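Local coordinates for particle-associated glycoside hydrolase (Acinetobacter phage Fri1, PDB 6C72), which probably acts as the phage tailspike glycosidase that breaks down the capsular polysaccharide of Acinetobacter baumannii during virus entry, at residues Asp266-Thr271 with Pro292-Val297; Gln288-Glu293 with Asn323-Ala328; Thr214-Gly219 with Gly238-Gly243. One frame throughout, in Å; residues are numbered along the deposited sequence.

The three contacts lie in series on successive coils of parallel strands, in the chain order 3, 1, 2. Contact 3 closes before contact 1 opens, and their centres are about 10 Å apart. Glu242 of contact 3 joins them: Glu242 OE2 forms a salt bridge with Arg269 NE (2.7 Å) and a probable hydrogen bond with Asn270 ND2 (2.6 Å). Contacts 1 and 2 are closer, with centres about 7 Å apart, and share Pro292 and Glu293. Gln289 NE2 probably donates to Ala267 O at 3.0 Å. Contacts 2 and 3 do not touch. A bound zinc ion lies about 8 Å from the Asn217 side chain, and one lies about 10 Å from that of Asp266.

Contact 1: Asp266-Thr271 with Pro292-Val297; sequences DARRNT and PELTWV
Arg268 grips Thr295 side-on with two nitrogens. Arg268 NE donates to Thr295 O at 2.8 Å, with an N-H...O angle of 164°. Arg268 NH2 donates to Thr295 OG1 at 3.2 Å, and this hydroxyl lies in the guanidinium plane. The arginine chain leaves with CG beside the backbone N (chi1 -53°) and then bends at both chi2 and chi3, which brings NE back to the opposing loop. Leu294 lies over one face of the guanidinium, with CD2 4.2 Å above its plane and toward the rim. Farther along, Val297 N donates to Arg269 O at 2.9 Å, in the carbonyl plane on a lone pair. Trp296 CA makes a CH...O contact with Arg268 O at 3.2 Å. Trp296 CB comes equally near Ala267 O, while the indole leads away. Val297 CG2 packs beside Arg269 CG at 3.8 Å, and the two side chains point the same way.

A water donates to Leu294 O at 2.7 Å, and its bond to Ala267 O is weak. In the next shell, Ser237 holds Asp266 OD1 and Glu242 holds the Arg269 guanidinium. The indole of Trp296 packs on Gln289. Loop 266-271 precedes strand 272-275, and loop 292-297 leads to strand 300-302, the parallel neighbour of strand 272-275. Such stacking of corner loops between successive coils is characteristic of a parallel beta-helix, the fold common among phage tailspikes.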
loop_
_atom_site.group_PDB
_atom_site.type_symbol
_atom_site.label_atom_id
_atom_site.label_comp_id
_atom_site.label_asym_id
_atom_site.label_seq_id
_atom_site.Cartn_x
_atom_site.Cartn_y
_atom_site.Cartn_z
ATOM N N ASP A 266 -4.454 29.496 0.684
ATOM C CA ASP A 266 -3.988 30.426 -0.330
ATOM C C ASP A 266 -2.549 30.847 -0.070
ATOM O O ASP A 266 -2.152 31.116 1.069
ATOM C CB ASP A 266 -4.881 31.665 -0.376
ATOM C CG ASP A 266 -4.919 32.402 0.955
ATOM O OD1 ASP A 266 -5.476 31.848 1.928
ATOM O OD2 ASP A 266 -4.359 33.523 1.047
ATOM N N ALA A 267 -1.770 30.875 -1.146
ATOM C CA ALA A 267 -0.414 31.392 -1.142
ATOM C C ALA A 267 -0.154 31.974 -2.522
ATOM O O ALA A 267 -0.753 31.540 -3.510
ATOM C CB ALA A 267 0.607 30.306 -0.790
ATOM N N ARG A 268 0.734 32.969 -2.585
ATOM C CA ARG A 268 0.930 33.716 -3.824
ATOM C C ARG A 268 1.781 32.981 -4.847
ATOM O O ARG A 268 1.832 33.421 -6.005
ATOM C CB ARG A 268 1.558 35.078 -3.542
ATOM C CG ARG A 268 0.812 35.922 -2.502
ATOM C CD ARG A 268 -0.651 36.137 -2.868
ATOM N NE ARG A 268 -0.821 36.769 -4.174
ATOM C CZ ARG A 268 -0.685 38.076 -4.379
ATOM N NH1 ARG A 268 -0.365 38.871 -3.368
ATOM N NH2 ARG A 268 -0.865 38.595 -5.585
ATOM N N ARG A 269 2.446 31.889 -4.461
ATOM C CA ARG A 269 3.144 31.069 -5.445
ATOM C C ARG A 269 2.474 29.700 -5.536
ATOM O O ARG A 269 1.736 29.449 -6.487
ATOM C CB ARG A 269 4.639 30.950 -5.115
ATOM C CG ARG A 269 5.465 30.395 -6.286
ATOM C CD ARG A 269 6.961 30.673 -6.156
ATOM N NE ARG A 269 7.579 29.919 -5.065
ATOM C CZ ARG A 269 8.851 30.037 -4.688
ATOM N NH1 ARG A 269 9.675 30.882 -5.316
ATOM N NH2 ARG A 269 9.303 29.307 -3.674
ATOM N N ASN A 270 2.721 28.817 -4.567
ATOM C CA ASN A 270 2.049 27.529 -4.455
ATOM C C ASN A 270 1.532 27.362 -3.038
ATOM O O ASN A 270 2.095 27.923 -2.098
ATOM C CB ASN A 270 3.000 26.359 -4.781
ATOM C CG ASN A 270 3.826 26.608 -6.026
ATOM O OD1 ASN A 270 3.306 26.562 -7.138
ATOM N ND2 ASN A 270 5.103 26.901 -5.846
ATOM N N THR A 271 0.469 26.577 -2.867
ATOM C CA THR A 271 0.039 26.286 -1.504
ATOM C C THR A 271 1.136 25.556 -0.748
ATOM O O THR A 271 1.286 25.732 0.464
ATOM C CB THR A 271 -1.247 25.458 -1.475
ATOM O OG1 THR A 271 -1.004 24.160 -2.031
ATOM C CG2 THR A 271 -2.389 26.153 -2.213
ATOM N N PRO A 292 -9.199 33.983 -5.561
ATOM C CA PRO A 292 -8.701 34.308 -6.914
ATOM C C PRO A 292 -8.110 35.698 -7.033
ATOM O O PRO A 292 -7.244 35.921 -7.893
ATOM C CB PRO A 292 -9.947 34.160 -7.799
ATOM C CG PRO A 292 -10.940 33.407 -6.966
ATOM C CD PRO A 292 -10.647 33.743 -5.543
ATOM N N GLU A 293 -8.542 36.637 -6.190
ATOM C CA GLU A 293 -7.982 37.980 -6.230
ATOM C C GLU A 293 -6.519 38.002 -5.807
ATOM O O GLU A 293 -5.777 38.896 -6.224
ATOM C CB GLU A 293 -8.806 38.917 -5.340
ATOM C CG GLU A 293 -8.716 38.613 -3.840
ATOM C CD GLU A 293 -9.584 37.428 -3.366
ATOM O OE1 GLU A 293 -10.226 36.735 -4.190
ATOM O OE2 GLU A 293 -9.629 37.204 -2.133
ATOM N N LEU A 294 -6.080 37.020 -5.017
ATOM C CA LEU A 294 -4.677 36.892 -4.627
ATOM C C LEU A 294 -4.013 35.970 -5.637
ATOM O O LEU A 294 -3.914 34.753 -5.440
ATOM C CB LEU A 294 -4.573 36.350 -3.211
ATOM C CG LEU A 294 -5.221 37.201 -2.117
ATOM C CD1 LEU A 294 -5.207 36.394 -0.814
ATOM C CD2 LEU A 294 -4.467 38.526 -1.949
ATOM N N THR A 295 -3.524 36.571 -6.718
ATOM C CA THR A 295 -3.023 35.802 -7.852
ATOM C C THR A 295 -1.844 34.921 -7.440
ATOM O O THR A 295 -1.029 35.289 -6.591
ATOM C CB THR A 295 -2.633 36.755 -8.978
ATOM O OG1 THR A 295 -1.649 37.685 -8.498
ATOM C CG2 THR A 295 -3.869 37.527 -9.433
ATOM N N TRP A 296 -1.751 33.748 -8.067
ATOM C CA TRP A 296 -0.779 32.736 -7.669
ATOM C C TRP A 296 -0.263 31.993 -8.908
ATOM O O TRP A 296 -0.668 32.265 -10.042
ATOM C CB TRP A 296 -1.389 31.779 -6.635
ATOM C CG TRP A 296 -2.776 31.314 -6.988
ATOM C CD1 TRP A 296 -3.959 31.932 -6.691
ATOM C CD2 TRP A 296 -3.109 30.162 -7.776
ATOM N NE1 TRP A 296 -5.014 31.205 -7.205
ATOM C CE2 TRP A 296 -4.519 30.118 -7.879
ATOM C CE3 TRP A 296 -2.356 29.149 -8.376
ATOM C CZ2 TRP A 296 -5.189 29.103 -8.566
ATOM C CZ3 TRP A 296 -3.022 28.141 -9.054
ATOM C CH2 TRP A 296 -4.426 28.129 -9.153
ATOM N N VAL A 297 0.648 31.045 -8.688
ATOM C CA VAL A 297 1.364 30.411 -9.797
ATOM C C VAL A 297 0.834 29.005 -10.062
ATOM O O VAL A 297 0.296 28.728 -11.142
ATOM C CB VAL A 297 2.882 30.384 -9.525
ATOM C CG1 VAL A 297 3.641 29.862 -10.753
ATOM C CG2 VAL A 297 3.372 31.780 -9.098
HETATM O O HOH W 1 -3.311 33.251 -3.296
#

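Contact 2: Gln288-Glu293 with Asn323-Ala328; sequences QQLKPE and NALASA
Asn323 pairs with Gln288, and their side chains share one face of the parallel strands. Asn323 O accepts the N-H of Gln289 N at 3.0 Å, nearly along the C=O axis. The CA-H of Gln288 also points at this oxygen. Leu290 crosses the Asn323 side chain at about a right angle. Ala324 comes next, paired with Gln289 on the other face, where their CB atoms stand 4.4 Å apart.

At Leu325 the regular strand has ended. Leu325 N donates to Gln289 O at 3.2 Å, almost straight at 174°, completing the parallel bridge of Gln289 with Ala324. The same oxygen accepts from a water that also donates to Leu325 O. The Leu325 side chain crosses that of Leu290 obliquely, with Leu325 CG 3.7 Å from Leu290 CD2. Leu325 CB also meets Pro292 CG. Ala326 contributes its carbonyl, whose O lies 3.2 Å from Pro292 CB.

Ser327 holds its OG anti to the backbone N (chi1 -174°). From there Ser327 OG donates to Pro292 O at 2.7 Å, in the carbonyl plane on a lone pair. A second water donates to Pro292 O at 2.9 Å and accepts from Ala328 N.

Strand 286-289 runs between strands 263-264 and 321-324. Backbone bonds link Gln288 back to Phe264 and Ala324 onward to Lys358. Strand 321-324 lies between 286-289 and 354-357, and the loops after strands 286-289 and 321-324 continue the stacking of coils. No helix takes part; Trp296, from the loop before strand 300-302, packs on both Gln289 and Ser327.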
loop_
_atom_site.group_PDB
_atom_site.type_symbol
_atom_site.label_atom_id
_atom_site.label_comp_id
_atom_site.label_asym_id
_atom_site.label_seq_id
_atom_site.Cartn_x
_atom_site.Cartn_y
_atom_site.Cartn_z
ATOM N N GLN A 288 -5.582 24.293 -1.285
ATOM C CA GLN A 288 -6.693 25.076 -1.826
ATOM C C GLN A 288 -6.237 26.479 -2.188
ATOM O O GLN A 288 -5.687 27.188 -1.342
ATOM C CB GLN A 288 -7.861 25.142 -0.831
ATOM C CG GLN A 288 -8.041 23.864 -0.037
ATOM C CD GLN A 288 -9.418 23.724 0.574
ATOM O OE1 GLN A 288 -10.433 23.939 -0.101
ATOM N NE2 GLN A 288 -9.469 23.346 1.849
ATOM N N GLN A 289 -6.468 26.875 -3.440
ATOM C CA GLN A 289 -6.344 28.263 -3.899
ATOM C C GLN A 289 -7.749 28.808 -4.168
ATOM O O GLN A 289 -8.210 28.865 -5.305
ATOM C CB GLN A 289 -5.463 28.338 -5.140
ATOM C CG GLN A 289 -4.012 27.927 -4.896
ATOM C CD GLN A 289 -3.142 29.062 -4.334
ATOM O OE1 GLN A 289 -3.636 29.984 -3.691
ATOM N NE2 GLN A 289 -1.835 28.984 -4.580
ATOM N N LEU A 290 -8.419 29.256 -3.111
ATOM C CA LEU A 290 -9.799 29.715 -3.210
ATOM C C LEU A 290 -9.934 31.230 -3.069
ATOM O O LEU A 290 -11.037 31.729 -2.838
ATOM C CB LEU A 290 -10.666 29.007 -2.168
ATOM C CG LEU A 290 -10.728 27.487 -2.323
ATOM C CD1 LEU A 290 -11.727 26.883 -1.342
ATOM C CD2 LEU A 290 -11.080 27.095 -3.762
ATOM N N LYS A 291 -8.841 31.979 -3.230
ATOM C CA LYS A 291 -8.862 33.439 -3.190
ATOM C C LYS A 291 -8.350 33.955 -4.530
ATOM O O LYS A 291 -7.185 34.373 -4.637
ATOM C CB LYS A 291 -8.017 33.968 -2.033
ATOM C CG LYS A 291 -8.400 33.393 -0.681
ATOM C CD LYS A 291 -8.081 34.362 0.425
ATOM C CE LYS A 291 -8.627 33.897 1.770
ATOM N NZ LYS A 291 -8.336 34.936 2.819
ATOM N N PRO A 292 -9.199 33.983 -5.561
ATOM C CA PRO A 292 -8.701 34.308 -6.914
ATOM C C PRO A 292 -8.110 35.698 -7.033
ATOM O O PRO A 292 -7.244 35.921 -7.893
ATOM C CB PRO A 292 -9.947 34.160 -7.799
ATOM C CG PRO A 292 -10.940 33.407 -6.966
ATOM C CD PRO A 292 -10.647 33.743 -5.543
ATOM N N GLU A 293 -8.542 36.637 -6.190
ATOM C CA GLU A 293 -7.982 37.980 -6.230
ATOM C C GLU A 293 -6.519 38.002 -5.807
ATOM O O GLU A 293 -5.777 38.896 -6.224
ATOM C CB GLU A 293 -8.806 38.917 -5.340
ATOM C CG GLU A 293 -8.716 38.613 -3.840
ATOM C CD GLU A 293 -9.584 37.428 -3.366
ATOM O OE1 GLU A 293 -10.226 36.735 -4.190
ATOM O OE2 GLU A 293 -9.629 37.204 -2.133
ATOM N N ASN A 323 -7.820 21.741 -4.735
ATOM C CA ASN A 323 -8.965 22.548 -5.127
ATOM C C ASN A 323 -8.500 23.930 -5.545
ATOM O O ASN A 323 -7.781 24.598 -4.800
ATOM C CB ASN A 323 -9.973 22.631 -3.966
ATOM C CG ASN A 323 -11.299 23.210 -4.380
ATOM O OD1 ASN A 323 -11.510 23.534 -5.545
ATOM N ND2 ASN A 323 -12.214 23.337 -3.423
ATOM N N ALA A 324 -8.926 24.374 -6.717
ATOM C CA ALA A 324 -8.512 25.681 -7.198
ATOM C C ALA A 324 -9.644 26.323 -7.984
ATOM O O ALA A 324 -10.391 25.644 -8.693
ATOM C CB ALA A 324 -7.246 25.593 -8.065
ATOM N N LEU A 325 -9.792 27.625 -7.809
ATOM C CA LEU A 325 -10.648 28.432 -8.660
ATOM C C LEU A 325 -9.769 29.200 -9.634
ATOM O O LEU A 325 -8.588 29.451 -9.369
ATOM C CB LEU A 325 -11.509 29.403 -7.844
ATOM C CG LEU A 325 -12.417 28.786 -6.770
ATOM C CD1 LEU A 325 -13.056 29.878 -5.887
ATOM C CD2 LEU A 325 -13.468 27.890 -7.393
ATOM N N ALA A 326 -10.346 29.550 -10.775
ATOM C CA ALA A 326 -9.590 30.278 -11.782
ATOM C C ALA A 326 -9.040 31.571 -11.186
ATOM O O ALA A 326 -9.694 32.229 -10.367
ATOM C CB ALA A 326 -10.475 30.574 -12.997
ATOM N N SER A 327 -7.804 31.901 -11.553
ATOM C CA SER A 327 -7.165 33.124 -11.090
ATOM C C SER A 327 -6.269 33.685 -12.187
ATOM O O SER A 327 -5.670 32.926 -12.953
ATOM C CB SER A 327 -6.359 32.875 -9.818
ATOM O OG SER A 327 -5.865 34.095 -9.303
ATOM N N ALA A 328 -6.193 35.018 -12.268
ATOM C CA ALA A 328 -5.435 35.678 -13.329
ATOM C C ALA A 328 -3.961 35.269 -13.303
ATOM O O ALA A 328 -3.249 35.520 -12.322
ATOM C CB ALA A 328 -5.575 37.193 -13.196
HETATM O O HOH W 2 -7.864 31.123 -6.982
HETATM O O HOH W 3 -7.912 36.796 -10.538
#

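Contact 3: Thr214-Gly219 with Gly238-Gly243; sequences TSSNCG and GFRLEG
Arg240 and Asn217 meet through a side-chain to backbone hydrogen bond. Arg240 NE donates to Asn217 O at 2.9 Å, and the oxygen lies at the guanidinium edge, in its plane. The chain runs out with CG anti to the backbone N, then bends at chi3 (46°), which turns NE to this carbonyl. Asn217 in turn reaches Gly238 with its amide: ND2 donates to Gly238 O, which lies in the amide plane. The Asn217 ND2 to Gly238 O distance of 2.5 Å is short, and its exact length is doubtful.

Backbone bonds carry the rest of the polar contact. Arg240 N donates to Cys218 O at 2.8 Å, with an N-H...O angle of 169°. Gly219 O takes two donors, Leu241 N at 2.9 Å and Glu242 N at 3.2 Å. Of these two donors, Leu241 N lies in the carbonyl plane and Glu242 N is tilted from it.

The remaining contacts are packing. Gly219 CA lies over one face of the Arg240 guanidinium, 3.6 Å from Arg240 NH2. Ser216 OG comes 3.4 Å from Arg240 CD. Cys218 SG is 5.5 Å from the centre of the Phe239 ring, a Cys sulfur-aromatic contact at the ring edge, with Cys218 CB against Phe239 CD1 and CE1.

Each segment ends a loop of the parallel beta-helix. Loop 214-219 leads into strand 220-224, and segment 238-243 leads into strand 244-247, its parallel neighbour. Gly219 makes a backbone bond with Gly186, and Arg240 NH2 bonds to Gly186 O. On the other flank, Gly238, Phe239 and Leu241 bond through the backbone to Asp266, Arg268 and Arg269 of the following coil.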
loop_
_atom_site.group_PDB
_atom_site.type_symbol
_atom_site.label_atom_id
_atom_site.label_comp_id
_atom_site.label_asym_id
_atom_site.label_seq_id
_atom_site.Cartn_x
_atom_site.Cartn_y
_atom_site.Cartn_z
ATOM N N THR A 214 3.427 46.130 5.112
ATOM C CA THR A 214 1.982 46.020 4.978
ATOM C C THR A 214 1.549 45.448 3.631
ATOM O O THR A 214 0.381 45.077 3.483
ATOM C CB THR A 214 1.333 47.398 5.185
ATOM O OG1 THR A 214 1.686 48.270 4.101
ATOM C CG2 THR A 214 1.811 48.024 6.494
ATOM N N SER A 215 2.465 45.337 2.664
ATOM C CA SER A 215 2.160 44.869 1.315
ATOM C C SER A 215 2.786 43.530 0.951
ATOM O O SER A 215 2.217 42.799 0.136
ATOM C CB SER A 215 2.623 45.903 0.282
ATOM O OG SER A 215 4.020 46.113 0.387
ATOM N N SER A 216 3.943 43.197 1.516
ATOM C CA SER A 216 4.671 41.980 1.174
ATOM C C SER A 216 4.612 41.007 2.345
ATOM O O SER A 216 5.087 41.319 3.442
ATOM C CB SER A 216 6.115 42.305 0.806
ATOM O OG SER A 216 6.801 41.147 0.389
ATOM N N ASN A 217 4.022 39.837 2.112
ATOM C CA ASN A 217 3.814 38.875 3.181
ATOM C C ASN A 217 5.050 38.012 3.393
ATOM O O ASN A 217 6.027 38.065 2.639
ATOM C CB ASN A 217 2.604 37.994 2.883
ATOM C CG ASN A 217 1.307 38.626 3.344
ATOM O OD1 ASN A 217 1.291 39.777 3.770
ATOM N ND2 ASN A 217 0.208 37.874 3.264
ATOM N N CYS A 218 4.992 37.197 4.438
ATOM C CA CYS A 218 6.088 36.300 4.745
ATOM C C CYS A 218 6.220 35.233 3.665
ATOM O O CYS A 218 5.222 34.717 3.150
ATOM C CB CYS A 218 5.862 35.658 6.105
ATOM S SG CYS A 218 7.232 34.627 6.571
ATOM N N GLY A 219 7.460 34.909 3.314
ATOM C CA GLY A 219 7.726 33.941 2.268
ATOM C C GLY A 219 7.141 32.566 2.522
ATOM O O GLY A 219 6.321 32.078 1.740
ATOM N N GLY A 238 -2.080 32.736 3.231
ATOM C CA GLY A 238 -1.641 34.079 2.925
ATOM C C GLY A 238 -0.158 34.263 2.684
ATOM O O GLY A 238 0.299 35.413 2.629
ATOM N N PHE A 239 0.608 33.187 2.521
ATOM C CA PHE A 239 2.054 33.336 2.407
ATOM C C PHE A 239 2.471 33.771 1.004
ATOM O O PHE A 239 1.812 33.472 0.007
ATOM C CB PHE A 239 2.761 32.046 2.837
ATOM C CG PHE A 239 2.728 31.850 4.323
ATOM C CD1 PHE A 239 3.707 32.420 5.132
ATOM C CD2 PHE A 239 1.651 31.212 4.930
ATOM C CE1 PHE A 239 3.645 32.297 6.519
ATOM C CE2 PHE A 239 1.588 31.078 6.311
ATOM C CZ PHE A 239 2.585 31.616 7.106
ATOM N N ARG A 240 3.572 34.524 0.952
ATOM C CA ARG A 240 4.027 35.118 -0.298
ATOM C C ARG A 240 4.548 34.058 -1.261
ATOM O O ARG A 240 4.432 34.218 -2.479
ATOM C CB ARG A 240 5.100 36.166 0.004
ATOM C CG ARG A 240 5.667 36.899 -1.208
ATOM C CD ARG A 240 6.641 38.003 -0.807
ATOM N NE ARG A 240 7.610 37.569 0.205
ATOM C CZ ARG A 240 8.792 37.006 -0.061
ATOM N NH1 ARG A 240 9.175 36.793 -1.316
ATOM N NH2 ARG A 240 9.600 36.657 0.934
ATOM N N LEU A 241 5.126 32.980 -0.741
ATOM C CA LEU A 241 5.600 31.897 -1.593
ATOM C C LEU A 241 4.757 30.652 -1.343
ATOM O O LEU A 241 3.831 30.369 -2.107
ATOM C CB LEU A 241 7.089 31.620 -1.347
ATOM C CG LEU A 241 7.988 32.827 -1.623
ATOM C CD1 LEU A 241 9.438 32.507 -1.331
ATOM C CD2 LEU A 241 7.841 33.313 -3.056
ATOM N N GLU A 242 5.034 29.931 -0.255
ATOM C CA GLU A 242 4.329 28.696 0.058
ATOM C C GLU A 242 4.008 28.627 1.544
ATOM O O GLU A 242 4.771 29.102 2.389
ATOM C CB GLU A 242 5.146 27.450 -0.328
ATOM C CG GLU A 242 5.146 27.128 -1.812
ATOM C CD GLU A 242 6.264 27.839 -2.554
ATOM O OE1 GLU A 242 7.294 28.170 -1.919
ATOM O OE2 GLU A 242 6.111 28.067 -3.773
ATOM N N GLY A 243 2.881 27.994 1.857
ATOM C CA GLY A 243 2.618 27.660 3.244
ATOM C C GLY A 243 3.590 26.624 3.782
ATOM O O GLY A 243 3.990 26.684 4.947
#